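AAR187Cp (Eremothecium gossypii, PDB 3ZIL) is the Wpl1 protein, here its Wap1 domain, which probably regulates cohesin and the establishment of sister-chromatid cohesion. Local coordinates at residues Pro249-Gln260 / Ala295-Phe304. Sequence-based numbering, arbitrary orientation.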
# COMPACT_ATOMS: atom_id res chain seq x y z
N PRO A 249 -13.56 18.43 0.62
CA PRO A 249 -14.09 18.97 -0.64
C PRO A 249 -12.99 19.02 -1.67
O PRO A 249 -13.25 18.85 -2.85
CB PRO A 249 -14.48 20.41 -0.26
CG PRO A 249 -14.97 20.25 1.17
CD PRO A 249 -14.01 19.23 1.80
N SER A 250 -11.75 19.30 -1.25
CA SER A 250 -10.68 19.34 -2.20
C SER A 250 -10.42 17.94 -2.82
O SER A 250 -10.21 17.75 -4.06
CB SER A 250 -9.39 19.80 -1.50
OG SER A 250 -8.53 20.06 -2.56
N LEU A 251 -10.35 16.94 -1.99
CA LEU A 251 -10.19 15.60 -2.54
C LEU A 251 -11.39 15.26 -3.50
O LEU A 251 -11.23 14.77 -4.64
CB LEU A 251 -10.07 14.63 -1.39
CG LEU A 251 -9.94 13.13 -1.68
CD1 LEU A 251 -8.74 12.90 -2.65
CD2 LEU A 251 -9.80 12.35 -0.36
N VAL A 252 -12.60 15.45 -3.04
CA VAL A 252 -13.76 15.27 -3.88
C VAL A 252 -13.63 15.99 -5.24
O VAL A 252 -13.93 15.34 -6.28
CB VAL A 252 -15.03 15.70 -3.07
CG1 VAL A 252 -16.27 15.81 -3.97
CG2 VAL A 252 -15.28 14.66 -1.97
N ARG A 253 -13.18 17.29 -5.29
CA ARG A 253 -13.04 17.94 -6.63
C ARG A 253 -12.16 17.14 -7.52
O ARG A 253 -12.56 16.90 -8.65
CB ARG A 253 -12.41 19.37 -6.67
CG ARG A 253 -13.04 20.32 -5.74
CD ARG A 253 -12.71 21.83 -5.97
NE ARG A 253 -13.58 22.45 -4.98
CZ ARG A 253 -13.23 22.82 -3.74
NH1 ARG A 253 -11.95 22.77 -3.32
NH2 ARG A 253 -14.16 23.30 -2.94
N SER A 254 -10.92 16.84 -7.04
CA SER A 254 -9.96 16.07 -7.80
C SER A 254 -10.54 14.79 -8.32
O SER A 254 -10.40 14.48 -9.53
CB SER A 254 -8.70 15.78 -6.97
OG SER A 254 -8.20 17.05 -6.62
N LEU A 255 -11.17 14.02 -7.43
CA LEU A 255 -11.74 12.75 -7.84
C LEU A 255 -12.87 12.99 -8.84
O LEU A 255 -12.96 12.23 -9.87
CB LEU A 255 -12.27 11.93 -6.63
CG LEU A 255 -11.13 11.41 -5.72
CD1 LEU A 255 -11.74 10.94 -4.37
CD2 LEU A 255 -10.41 10.26 -6.41
N ALA A 256 -13.74 14.00 -8.57
CA ALA A 256 -14.87 14.19 -9.50
C ALA A 256 -14.36 14.66 -10.93
O ALA A 256 -14.96 14.35 -11.97
CB ALA A 256 -15.93 15.10 -8.92
N MET A 257 -13.19 15.28 -11.01
CA MET A 257 -12.76 15.77 -12.30
C MET A 257 -12.13 14.64 -13.07
O MET A 257 -12.45 14.41 -14.23
CB MET A 257 -11.80 16.94 -12.16
CG MET A 257 -12.58 18.25 -12.03
SD MET A 257 -11.57 19.42 -11.13
CE MET A 257 -12.26 20.99 -11.69
N SER A 258 -11.27 13.91 -12.38
CA SER A 258 -10.83 12.63 -12.88
C SER A 258 -11.95 11.68 -13.42
O SER A 258 -11.89 11.15 -14.57
CB SER A 258 -9.98 11.96 -11.86
OG SER A 258 -9.64 10.75 -12.44
N VAL A 259 -13.00 11.48 -12.65
CA VAL A 259 -14.10 10.65 -13.17
C VAL A 259 -14.68 11.29 -14.43
O VAL A 259 -14.89 10.60 -15.45
CB VAL A 259 -15.15 10.40 -12.08
CG1 VAL A 259 -16.45 9.81 -12.66
CG2 VAL A 259 -14.55 9.51 -10.99
N GLN A 260 -14.90 12.61 -14.38
CA GLN A 260 -15.43 13.36 -15.53
C GLN A 260 -14.51 13.26 -16.75
O GLN A 260 -15.00 13.23 -17.86
CB GLN A 260 -15.70 14.83 -15.25
CG GLN A 260 -17.04 15.15 -14.60
CD GLN A 260 -17.02 16.54 -13.98
OE1 GLN A 260 -16.74 16.70 -12.77
NE2 GLN A 260 -17.27 17.57 -14.80
N ALA A 295 -19.20 17.52 2.18
CA ALA A 295 -18.39 17.06 0.99
C ALA A 295 -19.21 16.50 -0.21
O ALA A 295 -18.86 16.70 -1.39
CB ALA A 295 -17.32 16.07 1.43
N ALA A 296 -20.30 15.80 0.08
CA ALA A 296 -21.25 15.33 -0.98
C ALA A 296 -21.80 16.49 -1.86
O ALA A 296 -22.10 16.33 -3.07
CB ALA A 296 -22.36 14.48 -0.37
N SER A 297 -21.87 17.69 -1.30
CA SER A 297 -22.40 18.83 -2.04
C SER A 297 -21.36 19.68 -2.71
O SER A 297 -21.70 20.72 -3.30
CB SER A 297 -23.29 19.70 -1.12
OG SER A 297 -22.60 20.05 0.05
N THR A 298 -20.09 19.27 -2.63
CA THR A 298 -19.02 19.95 -3.37
C THR A 298 -19.52 20.17 -4.80
O THR A 298 -19.99 19.23 -5.43
CB THR A 298 -17.70 19.12 -3.32
OG1 THR A 298 -17.38 18.89 -1.95
CG2 THR A 298 -16.58 19.80 -3.98
N GLU A 299 -19.43 21.41 -5.30
CA GLU A 299 -19.95 21.75 -6.65
C GLU A 299 -19.49 20.87 -7.83
O GLU A 299 -20.32 20.53 -8.65
CB GLU A 299 -19.74 23.24 -6.97
CG GLU A 299 -18.84 23.51 -8.17
CD GLU A 299 -18.59 24.98 -8.42
OE1 GLU A 299 -19.44 25.82 -8.03
OE2 GLU A 299 -17.55 25.29 -9.03
N GLU A 300 -18.21 20.50 -7.95
CA GLU A 300 -17.81 19.67 -9.13
C GLU A 300 -18.44 18.28 -9.13
O GLU A 300 -18.50 17.66 -10.18
CB GLU A 300 -16.26 19.48 -9.32
CG GLU A 300 -15.52 20.65 -9.95
CD GLU A 300 -14.99 21.61 -8.89
OE1 GLU A 300 -15.64 21.82 -7.83
OE2 GLU A 300 -13.87 22.13 -9.10
N LEU A 301 -18.85 17.77 -7.97
CA LEU A 301 -19.43 16.44 -7.95
C LEU A 301 -20.83 16.53 -8.57
O LEU A 301 -21.32 15.57 -9.19
CB LEU A 301 -19.42 15.85 -6.52
CG LEU A 301 -19.84 14.40 -6.33
CD1 LEU A 301 -19.03 13.44 -7.17
CD2 LEU A 301 -19.75 14.04 -4.84
N THR A 302 -21.45 17.71 -8.44
CA THR A 302 -22.77 17.91 -9.02
C THR A 302 -22.70 18.00 -10.56
O THR A 302 -23.71 17.86 -11.23
CB THR A 302 -23.49 19.13 -8.48
OG1 THR A 302 -22.92 20.29 -9.09
CG2 THR A 302 -23.39 19.24 -6.95
N ASN A 303 -21.51 18.20 -11.12
CA ASN A 303 -21.36 18.10 -12.57
C ASN A 303 -21.43 16.69 -13.04
O ASN A 303 -21.31 16.44 -14.24
CB ASN A 303 -20.03 18.60 -13.01
CG ASN A 303 -19.89 20.06 -12.82
OD1 ASN A 303 -20.88 20.79 -12.77
ND2 ASN A 303 -18.66 20.51 -12.68
N PHE A 304 -21.55 15.75 -12.10
CA PHE A 304 -21.92 14.37 -12.46
C PHE A 304 -23.38 14.43 -13.03
O PHE A 304 -23.82 13.48 -13.72
CB PHE A 304 -21.92 13.43 -11.22
CG PHE A 304 -20.56 12.82 -10.84
CD1 PHE A 304 -19.36 13.34 -11.26
CD2 PHE A 304 -20.53 11.69 -9.96
CE1 PHE A 304 -18.15 12.76 -10.86
CE2 PHE A 304 -19.33 11.09 -9.58
CZ PHE A 304 -18.13 11.63 -10.02
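Ala256 and Leu301 bring the two backbones to 5.3 Å between their CA atoms, and the chain of 295-304 runs in the same direction as helix 248-261, the gap widening to 7.3 Å between the CA atoms of Gln260 and Phe304. This belongs to the all-helical Wap1 domain: a regular helix packs against the end of the short helix 293-296, a turn at Ser297-Thr298 and a short helical turn, while helix 272-289 lies against Val252 and Leu301. From the turn Thr298 points at the helix. Its hydroxyl donates to Ala295 O (OG1 to O, 2.7 Å), the same carbonyl that accepts Thr298 N, both from one face. With CG2 anti to the backbone N, the methyl reaches Pro249 O and the CG of Arg253, while CB meets Val252 CG1 at 3.7 Å. A valine here, with a methyl in place of the hydroxyl, would probably leave Ala295 O without its side-chain donor and crowd that carbonyl, setting the turn less firmly. Toward the more exposed side, Glu300, its chain turned about the CB-CG bond (chi2 92°), lays its carboxylate across the Arg253 chain, both oxygens near CD; a long salt bridge joins Arg253 NE to Glu300 OE1 at 3.6 Å, the oxygen lying at the guanidinium edge and the two planes 38° apart. Met257 CE sits against Glu300 OE2. Deeper in, Ala256 CB rests on Leu301 CD1, which lies over one face of the Phe304 ring, offset toward its rim; the ring also stacks with Phe326. The ring's edge points at Ala256 O, and its CZ touches Val259 CG1 at 3.6 Å.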